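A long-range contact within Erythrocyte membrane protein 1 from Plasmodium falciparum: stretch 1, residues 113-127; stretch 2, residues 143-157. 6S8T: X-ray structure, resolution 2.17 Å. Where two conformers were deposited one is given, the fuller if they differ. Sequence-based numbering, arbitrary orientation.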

ATOM      1  N   PRO A 113      -5.742   2.614  -6.010  1.00 34.91           N
ATOM      2  CA  PRO A 113      -5.631   3.829  -6.840  1.00 33.59           C
ATOM      3  C   PRO A 113      -4.474   4.729  -6.444  1.00 33.53           C
ATOM      4  O   PRO A 113      -3.866   5.359  -7.319  1.00 33.95           O
ATOM      5  CB  PRO A 113      -6.983   4.522  -6.628  1.00 33.64           C
ATOM      6  CG  PRO A 113      -7.923   3.414  -6.302  1.00 35.36           C
ATOM      7  CD  PRO A 113      -7.113   2.406  -5.516  1.00 33.48           C
ATOM      8  N   ARG A 114      -4.152   4.810  -5.149  1.00 31.84           N
ATOM      9  CA  ARG A 114      -2.981   5.572  -4.727  1.00 32.29           C
ATOM     10  C   ARG A 114      -1.712   5.025  -5.370  1.00 35.73           C
ATOM     11  O   ARG A 114      -0.868   5.793  -5.848  1.00 35.06           O
ATOM     12  CB  ARG A 114      -2.862   5.548  -3.203  1.00 31.19           C
ATOM     13  CG  ARG A 114      -1.568   6.142  -2.669  1.00 31.97           C
ATOM     14  CD  ARG A 114      -1.298   5.672  -1.251  1.00 32.38           C
ATOM     15  NE  ARG A 114      -1.361   4.216  -1.158  1.00 31.87           N
ATOM     16  CZ  ARG A 114      -0.368   3.402  -1.503  1.00 29.51           C
ATOM     17  NH1 ARG A 114      -0.517   2.087  -1.394  1.00 30.77           N
ATOM     18  NH2 ARG A 114       0.772   3.903  -1.958  1.00 29.82           N
ATOM     19  N   ARG A 115      -1.570   3.695  -5.402  1.00 33.76           N
ATOM     20  CA  ARG A 115      -0.386   3.072  -5.989  1.00 33.50           C
ATOM     21  C   ARG A 115      -0.349   3.253  -7.500  1.00 33.51           C
ATOM     22  O   ARG A 115       0.709   3.542  -8.071  1.00 35.51           O
ATOM     23  CB  ARG A 115      -0.350   1.584  -5.630  1.00 32.72           C
ATOM     24  CG  ARG A 115       0.660   0.755  -6.426  1.00 32.59           C
ATOM     25  CD  ARG A 115       2.092   1.063  -6.009  1.00 32.51           C
ATOM     26  NE  ARG A 115       3.079   0.354  -6.826  1.00 31.84           N
ATOM     27  CZ  ARG A 115       3.631   0.851  -7.930  1.00 33.06           C
ATOM     28  NH1 ARG A 115       3.286   2.059  -8.357  1.00 33.01           N
ATOM     29  NH2 ARG A 115       4.522   0.142  -8.610  1.00 28.12           N
ATOM     30  N   GLN A 116      -1.494   3.083  -8.166  1.00 31.84           N
ATOM     31  CA  GLN A 116      -1.526   3.156  -9.624  1.00 41.18           C
ATOM     32  C   GLN A 116      -1.073   4.522 -10.131  1.00 42.58           C
ATOM     33  O   GLN A 116      -0.404   4.613 -11.166  1.00 44.54           O
ATOM     34  CB  GLN A 116      -2.931   2.837 -10.131  1.00 46.80           C
ATOM     35  CG  GLN A 116      -3.092   2.973 -11.631  1.00 54.06           C
ATOM     36  CD  GLN A 116      -4.443   2.494 -12.110  1.00 64.38           C
ATOM     37  OE1 GLN A 116      -5.001   1.540 -11.569  1.00 69.03           O
ATOM     38  NE2 GLN A 116      -4.984   3.160 -13.124  1.00 67.73           N
ATOM     39  N   HIS A 117      -1.422   5.594  -9.419  1.00 39.80           N
ATOM     40  CA  HIS A 117      -1.071   6.949  -9.832  1.00 44.39           C
ATOM     41  C   HIS A 117       0.084   7.523  -9.016  1.00 40.98           C
ATOM     42  O   HIS A 117       0.164   8.740  -8.816  1.00 37.36           O
ATOM     43  CB  HIS A 117      -2.296   7.859  -9.750  1.00 43.20           C
ATOM     44  CG  HIS A 117      -3.481   7.334 -10.500  1.00 41.98           C
ATOM     45  ND1 HIS A 117      -3.481   7.166 -11.868  1.00 44.96           N
ATOM     46  CD2 HIS A 117      -4.699   6.929 -10.072  1.00 41.15           C
ATOM     47  CE1 HIS A 117      -4.651   6.687 -12.251  1.00 44.98           C
ATOM     48  NE2 HIS A 117      -5.409   6.538 -11.180  1.00 44.24           N
ATOM     49  N   MET A 118       0.985   6.663  -8.553  1.00 38.75           N
ATOM     50  CA  MET A 118       2.143   7.093  -7.785  1.00 36.39           C
ATOM     51  C   MET A 118       3.106   7.893  -8.663  1.00 36.01           C
ATOM     52  O   MET A 118       3.260   7.625  -9.856  1.00 39.80           O
ATOM     53  CB  MET A 118       2.840   5.867  -7.191  1.00 33.10           C
ATOM     54  CG  MET A 118       3.760   6.131  -6.020  1.00 36.82           C
ATOM     55  SD  MET A 118       4.168   4.591  -5.164  1.00 41.99           S
ATOM     56  CE  MET A 118       5.577   5.116  -4.194  1.00 36.79           C
ATOM     57  N   CYS A 119       3.761   8.890  -8.056  1.00 36.66           N
ATOM     58  CA  CYS A 119       4.637   9.811  -8.790  1.00 41.15           C
ATOM     59  C   CYS A 119       6.049   9.232  -8.882  1.00 44.69           C
ATOM     60  O   CYS A 119       6.959   9.598  -8.136  1.00 47.22           O
ATOM     61  CB  CYS A 119       4.656  11.185  -8.128  1.00 43.37           C
ATOM     62  SG  CYS A 119       3.089  12.095  -8.126  1.00 48.73           S
ATOM     63  N   THR A 120       6.239   8.328  -9.845  1.00 42.80           N
ATOM     64  CA  THR A 120       7.532   7.690 -10.075  1.00 42.27           C
ATOM     65  C   THR A 120       8.019   7.893 -11.507  1.00 44.37           C
ATOM     66  O   THR A 120       8.817   7.104 -12.015  1.00 46.23           O
ATOM     67  CB  THR A 120       7.464   6.201  -9.748  1.00 42.99           C
ATOM     68  OG1 THR A 120       6.440   5.588 -10.541  1.00 44.90           O
ATOM     69  CG2 THR A 120       7.151   5.995  -8.277  1.00 41.58           C
ATOM     70  N   SER A 121       7.560   8.965 -12.160  1.00 42.62           N
ATOM     71  CA  SER A 121       7.864   9.166 -13.571  1.00 45.36           C
ATOM     72  C   SER A 121       9.345   9.449 -13.802  1.00 48.45           C
ATOM     73  O   SER A 121       9.894   9.050 -14.836  1.00 49.21           O
ATOM     74  CB  SER A 121       7.006  10.302 -14.131  1.00 50.43           C
ATOM     75  OG  SER A 121       7.229  10.478 -15.516  1.00 57.27           O
ATOM     76  N   ASN A 122      10.006  10.135 -12.867  1.00 48.02           N
ATOM     77  CA  ASN A 122      11.443  10.352 -13.002  1.00 49.91           C
ATOM     78  C   ASN A 122      12.199   9.030 -12.965  1.00 50.16           C
ATOM     79  O   ASN A 122      13.175   8.843 -13.701  1.00 51.68           O
ATOM     80  CB  ASN A 122      11.946  11.294 -11.905  1.00 48.84           C
ATOM     81  CG  ASN A 122      11.748  10.729 -10.509  1.00 50.46           C
ATOM     82  OD1 ASN A 122      10.694  10.175 -10.198  1.00 51.19           O
ATOM     83  ND2 ASN A 122      12.762  10.869  -9.659  1.00 48.45           N
ATOM     84  N   LEU A 123      11.756   8.096 -12.122  1.00 49.72           N
ATOM     85  CA  LEU A 123      12.420   6.799 -12.044  1.00 50.82           C
ATOM     86  C   LEU A 123      12.140   5.951 -13.277  1.00 55.43           C
ATOM     87  O   LEU A 123      12.983   5.135 -13.671  1.00 54.36           O
ATOM     88  CB  LEU A 123      11.978   6.062 -10.779  1.00 40.45           C
ATOM     89  CG  LEU A 123      12.344   6.713  -9.446  1.00 39.71           C
ATOM     90  CD1 LEU A 123      11.691   5.959  -8.291  1.00 40.16           C
ATOM     91  CD2 LEU A 123      13.856   6.755  -9.268  1.00 37.35           C
ATOM     92  N   GLU A 124      10.971   6.129 -13.899  1.00 54.63           N
ATOM     93  CA  GLU A 124      10.623   5.352 -15.081  1.00 55.88           C
ATOM     94  C   GLU A 124      11.423   5.767 -16.308  1.00 61.41           C
ATOM     95  O   GLU A 124      11.590   4.955 -17.224  1.00 64.21           O
ATOM     96  CB  GLU A 124       9.125   5.482 -15.369  1.00 57.16           C
ATOM     97  CG  GLU A 124       8.219   4.875 -14.302  1.00 56.54           C
ATOM     98  CD  GLU A 124       6.784   5.378 -14.392  1.00 59.74           C
ATOM     99  OE1 GLU A 124       6.249   5.847 -13.364  1.00 57.75           O
ATOM    100  OE2 GLU A 124       6.194   5.315 -15.492  1.00 60.89           O
ATOM    101  N   ASN A 125      11.923   7.001 -16.348  1.00 62.45           N
ATOM    102  CA  ASN A 125      12.630   7.540 -17.504  1.00 61.56           C
ATOM    103  C   ASN A 125      14.061   7.926 -17.147  1.00 58.33           C
ATOM    104  O   ASN A 125      14.555   8.987 -17.535  1.00 56.96           O
ATOM    105  CB  ASN A 125      11.881   8.735 -18.090  1.00 63.20           C
ATOM    106  CG  ASN A 125      10.482   8.376 -18.548  1.00 62.43           C
ATOM    107  OD1 ASN A 125      10.293   7.837 -19.639  1.00 65.54           O
ATOM    108  ND2 ASN A 125       9.490   8.677 -17.719  1.00 58.47           N
ATOM    109  N   LEU A 126      14.748   7.063 -16.402  1.00 56.27           N
ATOM    110  CA  LEU A 126      16.131   7.331 -16.040  1.00 59.53           C
ATOM    111  C   LEU A 126      17.057   7.132 -17.236  1.00 64.59           C
ATOM    112  O   LEU A 126      16.803   6.313 -18.122  1.00 68.12           O
ATOM    113  CB  LEU A 126      16.575   6.421 -14.892  1.00 58.94           C
ATOM    114  CG  LEU A 126      16.106   6.749 -13.471  1.00 56.75           C
ATOM    115  CD1 LEU A 126      16.642   5.721 -12.489  1.00 44.41           C
ATOM    116  CD2 LEU A 126      16.541   8.152 -13.068  1.00 53.66           C
ATOM    117  N   ASN A 127      18.137   7.906 -17.254  1.00 64.66           N
ATOM    118  CA  ASN A 127      19.251   7.689 -18.173  1.00 67.90           C
ATOM    119  C   ASN A 127      20.333   6.968 -17.379  1.00 64.23           C
ATOM    120  O   ASN A 127      21.039   7.583 -16.575  1.00 63.91           O
ATOM    121  CB  ASN A 127      19.754   9.008 -18.752  1.00 76.26           C
ATOM    122  CG  ASN A 127      20.897   8.816 -19.733  1.00 85.46           C
ATOM    123  OD1 ASN A 127      22.064   8.765 -19.342  1.00 87.97           O
ATOM    124  ND2 ASN A 127      20.565   8.709 -21.014  1.00 88.66           N
ATOM    125  N   GLY A 143      19.312  10.502  -4.807  1.00 46.60           N
ATOM    126  CA  GLY A 143      18.718  11.782  -5.159  1.00 51.42           C
ATOM    127  C   GLY A 143      17.383  11.635  -5.865  1.00 50.62           C
ATOM    128  O   GLY A 143      16.417  12.327  -5.537  1.00 56.20           O
ATOM    129  N   ASP A 144      17.306  10.720  -6.834  1.00 47.05           N
ATOM    130  CA  ASP A 144      16.055  10.526  -7.560  1.00 47.38           C
ATOM    131  C   ASP A 144      15.010   9.815  -6.709  1.00 48.19           C
ATOM    132  O   ASP A 144      13.808  10.044  -6.889  1.00 49.19           O
ATOM    133  CB  ASP A 144      16.316   9.762  -8.857  1.00 49.40           C
ATOM    134  CG  ASP A 144      16.475  10.686 -10.059  1.00 56.88           C
ATOM    135  OD1 ASP A 144      15.610  11.571 -10.251  1.00 57.03           O
ATOM    136  OD2 ASP A 144      17.467  10.537 -10.806  1.00 60.07           O
ATOM    137  N   VAL A 145      15.436   8.956  -5.781  1.00 48.77           N
ATOM    138  CA  VAL A 145      14.483   8.314  -4.881  1.00 43.59           C
ATOM    139  C   VAL A 145      13.918   9.330  -3.895  1.00 43.22           C
ATOM    140  O   VAL A 145      12.723   9.307  -3.576  1.00 42.19           O
ATOM    141  CB  VAL A 145      15.144   7.123  -4.160  1.00 40.27           C
ATOM    142  CG1 VAL A 145      14.220   6.567  -3.085  1.00 34.85           C
ATOM    143  CG2 VAL A 145      15.507   6.038  -5.158  1.00 37.72           C
ATOM    144  N   GLN A 146      14.764  10.238  -3.399  1.00 43.53           N
ATOM    145  CA  GLN A 146      14.283  11.268  -2.487  1.00 45.49           C
ATOM    146  C   GLN A 146      13.407  12.290  -3.202  1.00 48.12           C
ATOM    147  O   GLN A 146      12.460  12.816  -2.605  1.00 45.92           O
ATOM    148  CB  GLN A 146      15.460  11.964  -1.804  1.00 45.98           C
ATOM    149  CG  GLN A 146      16.162  11.113  -0.753  1.00 46.38           C
ATOM    150  CD  GLN A 146      17.298  11.850  -0.073  1.00 48.54           C
ATOM    151  OE1 GLN A 146      18.260  12.262  -0.720  1.00 51.82           O
ATOM    152  NE2 GLN A 146      17.189  12.029   1.237  1.00 48.30           N
ATOM    153  N   LEU A 147      13.705  12.586  -4.469  1.00 51.52           N
ATOM    154  CA  LEU A 147      12.849  13.492  -5.228  1.00 55.06           C
ATOM    155  C   LEU A 147      11.469  12.885  -5.445  1.00 53.41           C
ATOM    156  O   LEU A 147      10.452  13.573  -5.293  1.00 54.34           O
ATOM    157  CB  LEU A 147      13.498  13.840  -6.568  1.00 59.86           C
ATOM    158  CG  LEU A 147      12.667  14.738  -7.486  1.00 64.56           C
ATOM    159  CD1 LEU A 147      12.533  16.138  -6.902  1.00 66.39           C
ATOM    160  CD2 LEU A 147      13.266  14.794  -8.882  1.00 67.83           C
ATOM    161  N   ALA A 148      11.413  11.597  -5.793  1.00 50.31           N
ATOM    162  CA  ALA A 148      10.123  10.945  -5.989  1.00 45.82           C
ATOM    163  C   ALA A 148       9.343  10.861  -4.683  1.00 44.90           C
ATOM    164  O   ALA A 148       8.126  11.078  -4.668  1.00 43.53           O
ATOM    165  CB  ALA A 148      10.323   9.554  -6.590  1.00 37.20           C
ATOM    166  N   ALA A 149      10.029  10.567  -3.575  1.00 44.06           N
ATOM    167  CA  ALA A 149       9.348  10.449  -2.289  1.00 40.48           C
ATOM    168  C   ALA A 149       8.752  11.781  -1.844  1.00 43.20           C
ATOM    169  O   ALA A 149       7.639  11.820  -1.307  1.00 44.21           O
ATOM    170  CB  ALA A 149      10.314   9.914  -1.233  1.00 32.98           C
ATOM    171  N   LYS A 150       9.474  12.883  -2.060  1.00 43.98           N
ATOM    172  CA  LYS A 150       8.979  14.188  -1.625  1.00 46.51           C
ATOM    173  C   LYS A 150       7.814  14.660  -2.488  1.00 43.92           C
ATOM    174  O   LYS A 150       6.801  15.143  -1.968  1.00 43.36           O
ATOM    175  CB  LYS A 150      10.107  15.218  -1.641  1.00 50.20           C
ATOM    176  CG  LYS A 150       9.625  16.655  -1.463  1.00 55.06           C
ATOM    177  CD  LYS A 150      10.776  17.646  -1.426  1.00 56.64           C
ATOM    178  CE  LYS A 150      10.271  19.079  -1.417  1.00 64.56           C
ATOM    179  NZ  LYS A 150       9.499  19.407  -2.653  1.00 69.62           N
ATOM    180  N   MET A 151       7.937  14.532  -3.812  1.00 42.85           N
ATOM    181  CA  MET A 151       6.862  14.983  -4.692  0.50 44.92           C
ATOM    182  C   MET A 151       5.629  14.096  -4.579  1.00 44.00           C
ATOM    183  O   MET A 151       4.504  14.585  -4.728  1.00 39.64           O
ATOM    184  CB  MET A 151       7.350  15.040  -6.141  0.50 47.28           C
ATOM    185  CG  MET A 151       8.463  16.051  -6.381  0.50 50.42           C
ATOM    186  SD  MET A 151       8.890  16.261  -8.122  0.50 54.04           S
ATOM    187  CE  MET A 151       7.388  16.999  -8.760  0.50 54.92           C
ATOM    188  N   ASP A 152       5.808  12.799  -4.313  1.00 37.94           N
ATOM    189  CA  ASP A 152       4.642  11.932  -4.162  1.00 37.02           C
ATOM    190  C   ASP A 152       3.911  12.225  -2.857  1.00 39.99           C
ATOM    191  O   ASP A 152       2.675  12.202  -2.813  1.00 42.09           O
ATOM    192  CB  ASP A 152       5.053  10.457  -4.235  1.00 34.64           C
ATOM    193  CG  ASP A 152       3.856   9.519  -4.348  1.00 37.19           C
ATOM    194  OD1 ASP A 152       3.079   9.644  -5.323  1.00 38.15           O
ATOM    195  OD2 ASP A 152       3.693   8.653  -3.463  1.00 36.72           O
ATOM    196  N   ALA A 153       4.658  12.515  -1.787  1.00 39.52           N
ATOM    197  CA  ALA A 153       4.029  12.896  -0.526  1.00 38.58           C
ATOM    198  C   ALA A 153       3.276  14.215  -0.656  1.00 41.33           C
ATOM    199  O   ALA A 153       2.177  14.366  -0.110  1.00 41.39           O
ATOM    200  CB  ALA A 153       5.081  12.990   0.577  1.00 36.98           C
ATOM    201  N   ASP A 154       3.854  15.185  -1.367  1.00 45.55           N
ATOM    202  CA  ASP A 154       3.174  16.463  -1.552  1.00 47.35           C
ATOM    203  C   ASP A 154       1.910  16.295  -2.387  1.00 45.21           C
ATOM    204  O   ASP A 154       0.881  16.917  -2.098  1.00 44.68           O
ATOM    205  CB  ASP A 154       4.127  17.472  -2.195  1.00 54.00           C
ATOM    206  CG  ASP A 154       3.505  18.849  -2.356  1.00 72.87           C
ATOM    207  OD1 ASP A 154       3.157  19.476  -1.331  1.00 79.20           O
ATOM    208  OD2 ASP A 154       3.368  19.309  -3.511  1.00 78.13           O
ATOM    209  N   GLU A 155       1.960  15.439  -3.411  1.00 45.62           N
ATOM    210  CA  GLU A 155       0.790  15.212  -4.252  1.00 47.05           C
ATOM    211  C   GLU A 155      -0.312  14.472  -3.501  1.00 48.88           C
ATOM    212  O   GLU A 155      -1.499  14.711  -3.755  1.00 53.93           O
ATOM    213  CB  GLU A 155       1.190  14.436  -5.506  1.00 49.60           C
ATOM    214  CG  GLU A 155       0.162  14.474  -6.623  1.00 55.46           C
ATOM    215  CD  GLU A 155       0.085  15.832  -7.298  1.00 63.74           C
ATOM    216  OE1 GLU A 155       1.077  16.586  -7.237  1.00 66.41           O
ATOM    217  OE2 GLU A 155      -0.969  16.147  -7.888  1.00 68.90           O
ATOM    218  N   ILE A 156       0.053  13.574  -2.581  1.00 45.71           N
ATOM    219  CA  ILE A 156      -0.952  12.845  -1.811  1.00 39.36           C
ATOM    220  C   ILE A 156      -1.741  13.801  -0.927  1.00 38.75           C
ATOM    221  O   ILE A 156      -2.976  13.737  -0.860  1.00 39.52           O
ATOM    222  CB  ILE A 156      -0.288  11.730  -0.978  1.00 38.19           C
ATOM    223  CG1 ILE A 156       0.121  10.558  -1.868  1.00 35.87           C
ATOM    224  CG2 ILE A 156      -1.221  11.255   0.125  1.00 35.13           C
ATOM    225  CD1 ILE A 156       0.959   9.516  -1.143  1.00 31.33           C
ATOM    226  N   ILE A 157      -1.045  14.702  -0.235  1.00 39.76           N
ATOM    227  CA  ILE A 157      -1.716  15.629   0.671  1.00 44.45           C
ATOM    228  C   ILE A 157      -2.672  16.536  -0.098  1.00 48.71           C
ATOM    229  O   ILE A 157      -3.828  16.722   0.302  1.00 49.59           O
ATOM    230  CB  ILE A 157      -0.672  16.434   1.467  1.00 46.91           C
ATOM    231  CG1 ILE A 157       0.144  15.484   2.350  1.00 48.90           C
ATOM    232  CG2 ILE A 157      -1.341  17.533   2.286  1.00 48.40           C
ATOM    233  CD1 ILE A 157       1.282  16.140   3.096  1.00 52.63           C
TER

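Residues 143-157 form part of a longer continuous helix, against which stretch 1 packs in antiparallel register, burying 539 Å² in total. Near the start of stretch 2, Asp144 points toward stretch 1 and meets Asn122, whose p rotamer at chi1 carries its amide to the helix. Asn122 ND2 donates to Asp144 OD1 (3.0 Å) and to the backbone Asp144 O (3.1 Å), so one amide group reads both side chain and main chain. Leu123 adds apolar cover: its CD2 lies 3.9 Å from Asp144 CB and 4.5 Å from Val145 CG2, although the CA-to-CB bond of Val145 points away. One turn on, Ala148 faces stretch 1 directly. Its methyl group permits close approach, with CB 3.7 Å from Cys119 O, 3.7 Å from Asn122 OD1 and 4.2 Å from Leu123 CD1; Asn122 OD1 is buried here without a hydrogen-bond partner. Asp152 supplies the next polar anchor. Its t rotamer at chi1 places OD1 2.9 Å from Cys119 N, a nearly straight hydrogen bond (163°) that satisfies a main-chain amide in the non-helical segment between the two short helices of stretch 1. Beyond it, Glu155 CB lies 4.0 Å from Cys119 SG, which is covalently bonded elsewhere in the structure. Ile156 ends the contact, its CD1 4.5 Å from the aliphatic CD of Arg114.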